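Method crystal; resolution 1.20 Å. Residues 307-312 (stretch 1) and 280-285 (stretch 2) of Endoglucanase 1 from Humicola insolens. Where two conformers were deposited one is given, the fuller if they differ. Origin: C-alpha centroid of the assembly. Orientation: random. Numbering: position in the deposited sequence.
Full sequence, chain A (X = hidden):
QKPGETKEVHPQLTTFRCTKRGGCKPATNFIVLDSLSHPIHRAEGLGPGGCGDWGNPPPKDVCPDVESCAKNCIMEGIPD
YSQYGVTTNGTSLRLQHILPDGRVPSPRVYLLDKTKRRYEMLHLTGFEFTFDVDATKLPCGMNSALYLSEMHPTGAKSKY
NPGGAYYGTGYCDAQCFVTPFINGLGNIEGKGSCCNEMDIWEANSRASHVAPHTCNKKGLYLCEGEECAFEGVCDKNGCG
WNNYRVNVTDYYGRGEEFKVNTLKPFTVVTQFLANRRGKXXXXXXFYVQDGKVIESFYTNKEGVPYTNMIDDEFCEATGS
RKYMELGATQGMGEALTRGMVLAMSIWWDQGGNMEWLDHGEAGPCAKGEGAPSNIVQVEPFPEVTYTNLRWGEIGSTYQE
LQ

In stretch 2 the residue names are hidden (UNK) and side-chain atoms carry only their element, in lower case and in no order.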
# COMPACT_ATOMS: atom_id res chain seq x y z
N THR A 307 -13.36 12.01 19.02
CA THR A 307 -13.49 10.63 18.55
C THR A 307 -12.15 9.95 18.72
O THR A 307 -11.10 10.61 18.67
CB THR A 307 -13.93 10.58 17.06
OG1 THR A 307 -14.18 9.20 16.70
CG2 THR A 307 -12.94 11.17 16.09
N ASN A 308 -12.20 8.63 18.81
CA ASN A 308 -11.04 7.77 18.79
C ASN A 308 -11.02 6.84 17.57
O ASN A 308 -10.18 5.92 17.56
CB ASN A 308 -10.87 6.96 20.08
CG ASN A 308 -12.02 5.97 20.31
OD1 ASN A 308 -13.05 6.10 19.64
ND2 ASN A 308 -11.82 5.03 21.20
N MET A 309 -11.85 7.10 16.59
CA MET A 309 -11.97 6.28 15.38
C MET A 309 -12.31 7.18 14.19
O MET A 309 -12.95 8.19 14.31
CB MET A 309 -13.04 5.18 15.52
CG MET A 309 -12.80 4.24 16.67
SD MET A 309 -14.10 3.02 16.76
CE MET A 309 -13.73 2.30 18.35
N ILE A 310 -11.89 6.71 13.01
CA ILE A 310 -12.29 7.32 11.75
C ILE A 310 -13.76 7.03 11.48
O ILE A 310 -14.16 5.84 11.55
CB ILE A 310 -11.42 6.80 10.59
CG1 ILE A 310 -9.94 7.05 10.81
CG2 ILE A 310 -11.90 7.33 9.26
CD1 ILE A 310 -9.05 6.32 9.85
N ASP A 311 -14.56 8.03 11.14
CA ASP A 311 -15.94 7.84 10.72
C ASP A 311 -16.33 9.03 9.84
O ASP A 311 -15.55 9.99 9.67
CB ASP A 311 -16.88 7.61 11.91
CG ASP A 311 -17.03 8.77 12.86
OD1 ASP A 311 -16.64 9.90 12.54
OD2 ASP A 311 -17.64 8.51 13.95
N ASP A 312 -17.54 8.98 9.27
CA ASP A 312 -17.97 10.05 8.38
C ASP A 312 -17.96 11.41 9.04
O ASP A 312 -17.57 12.40 8.39
CB ASP A 312 -19.35 9.77 7.82
CG ASP A 312 -19.41 8.76 6.68
OD1 ASP A 312 -18.35 8.34 6.23
OD2 ASP A 312 -20.54 8.48 6.24
N UNK A 280 -19.63 -0.55 6.52
CA UNK A 280 -18.54 0.01 7.30
C UNK A 280 -18.94 1.35 7.89
O UNK A 280 -19.44 2.22 7.15
c UNK A 280 -15.58 -0.46 8.13
c UNK A 280 -17.30 0.16 6.42
c UNK A 280 -14.93 0.93 6.15
c UNK A 280 -16.04 0.59 7.16
N UNK A 281 -18.72 1.49 9.20
CA UNK A 281 -19.02 2.74 9.92
C UNK A 281 -17.82 3.39 10.53
O UNK A 281 -17.75 4.62 10.58
c UNK A 281 -20.10 2.42 10.97
o UNK A 281 -22.38 2.73 12.66
c UNK A 281 -20.15 2.89 12.35
c UNK A 281 -21.34 2.22 13.00
o UNK A 281 -21.17 1.27 13.87
N UNK A 282 -16.88 2.60 11.05
CA UNK A 282 -15.72 3.16 11.76
C UNK A 282 -14.50 2.35 11.41
O UNK A 282 -14.59 1.12 11.25
c UNK A 282 -15.95 3.09 13.30
c UNK A 282 -17.44 3.69 15.25
c UNK A 282 -17.17 3.83 13.86
n UNK A 282 -18.96 5.72 14.87
c UNK A 282 -18.66 4.50 15.71
N UNK A 283 -13.37 3.02 11.40
CA UNK A 283 -12.05 2.38 11.27
C UNK A 283 -11.27 2.69 12.54
O UNK A 283 -11.12 3.87 12.88
c UNK A 283 -11.31 2.79 10.00
c UNK A 283 -12.14 2.51 8.75
c UNK A 283 -9.96 2.10 9.91
c UNK A 283 -11.62 3.16 7.49
N UNK A 284 -10.83 1.65 13.23
CA UNK A 284 -10.22 1.78 14.56
C UNK A 284 -8.79 1.26 14.52
O UNK A 284 -8.57 0.09 14.20
c UNK A 284 -11.08 0.97 15.54
n UNK A 284 -10.82 -0.12 17.77
n UNK A 284 -9.85 1.42 19.00
c UNK A 284 -10.00 1.90 17.71
c UNK A 284 -10.58 0.96 16.96
c UNK A 284 -10.37 0.19 19.00
N UNK A 285 -7.84 2.11 14.90
CA UNK A 285 -6.42 1.77 14.94
C UNK A 285 -5.93 1.82 16.40
O UNK A 285 -6.07 2.87 17.05
c UNK A 285 -2.83 1.46 11.83
n UNK A 285 -1.95 2.43 11.99
c UNK A 285 -4.10 2.77 14.42
c UNK A 285 -5.60 2.77 14.15
c UNK A 285 -3.38 1.45 14.19
n UNK A 285 -3.04 0.96 10.62
n UNK A 285 -3.51 0.96 12.88
O HOH W 1 -19.13 6.52 9.30
O HOH W 2 -8.58 4.77 15.64

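Position 280 opens the strand with four side-chain carbons and no polar atom, the chain forking at its second carbon; none of them reaches stretch 1. That pattern is leucine. The side chain of Leu280 is buried against other parts of the protein, a setting in which a purely apolar side chain pays no desolvation cost.

At position 281 three carbons run out in a row, the third bearing two oxygens, and the side chain makes no contact with stretch 1: a carboxylate at the length of glutamate. The CA-to-CB bond of Glu281 points away from stretch 1, and the side chain is partly exposed, as suits a charged group. Its backbone faces the partner instead. The carbonyl O of Glu281 lies 3.4 Å from CB of Asp311 and accepts a hydrogen bond from water 1, 2.7 Å from that O; the same water accepts from N of Asp312 at 2.9 Å, so it links the two stretches beyond the paired residues.

Position 282 carries four carbons in an unbranched row ending in nitrogen; the carbons pass the sulfur of Met309, and the nitrogen lies 3.2 Å from OD2 of Asp311. This is lysine. Lys282 leaves the backbone sideways and runs alongside stretch 1, so its aliphatic part and its charge both find partners. Its CD rests 3.7 Å from SD of Met309, while its NZ forms a salt bridge with OD2 of Asp311, the accompanying hydrogen bond being weak.

Position 283 has four carbons, forked at the first, with one arm two carbons long, and its CB lies 4.1 Å from CB of Ile310: isoleucine. Branching at CB is well suited to a strand, and Ile283 is buried. The two side chains, alike in type and in their m, t rotamers, pack beside each other across the single antiparallel bridge.

At position 284 one carbon leads to a five-membered ring of three carbons and two nitrogens, with CE of Met309 over one face: the imidazole of histidine. The flat ring of His284 offers that face to Met309, whose CE sits 3.7 Å from the ring centroid and only 10° off the normal, a CH-pi contact. Its ND1 is hydrogen-bonded elsewhere in the structure, so this buried ring has a polar partner as well.

Position 285 shows three carbons, a nitrogen, then a carbon with two further nitrogens, none touching stretch 1: the guanidinium of arginine. The end of Arg285 leads away from stretch 1, and its several donors are used by other partners. Its backbone N, however, donates to water 2 at 2.9 Å, and that water donates to O of Asn308 at 2.8 Å.

The contact is centred on one hydrogen-bonded pair: N of Ile283 to O of Ile310 and N of Ile310 to O of Ile283, both 2.9 Å. The O of Ile310 also receives a CA-H...O contact from CA of Lys282 at 3.1 Å. Around this short bridge, Met309 covers the imidazole, Asp311 meets the ammonium group, and two waters extend the polar link beyond the paired residues.

Stretch 2 280-285: LEKIHR
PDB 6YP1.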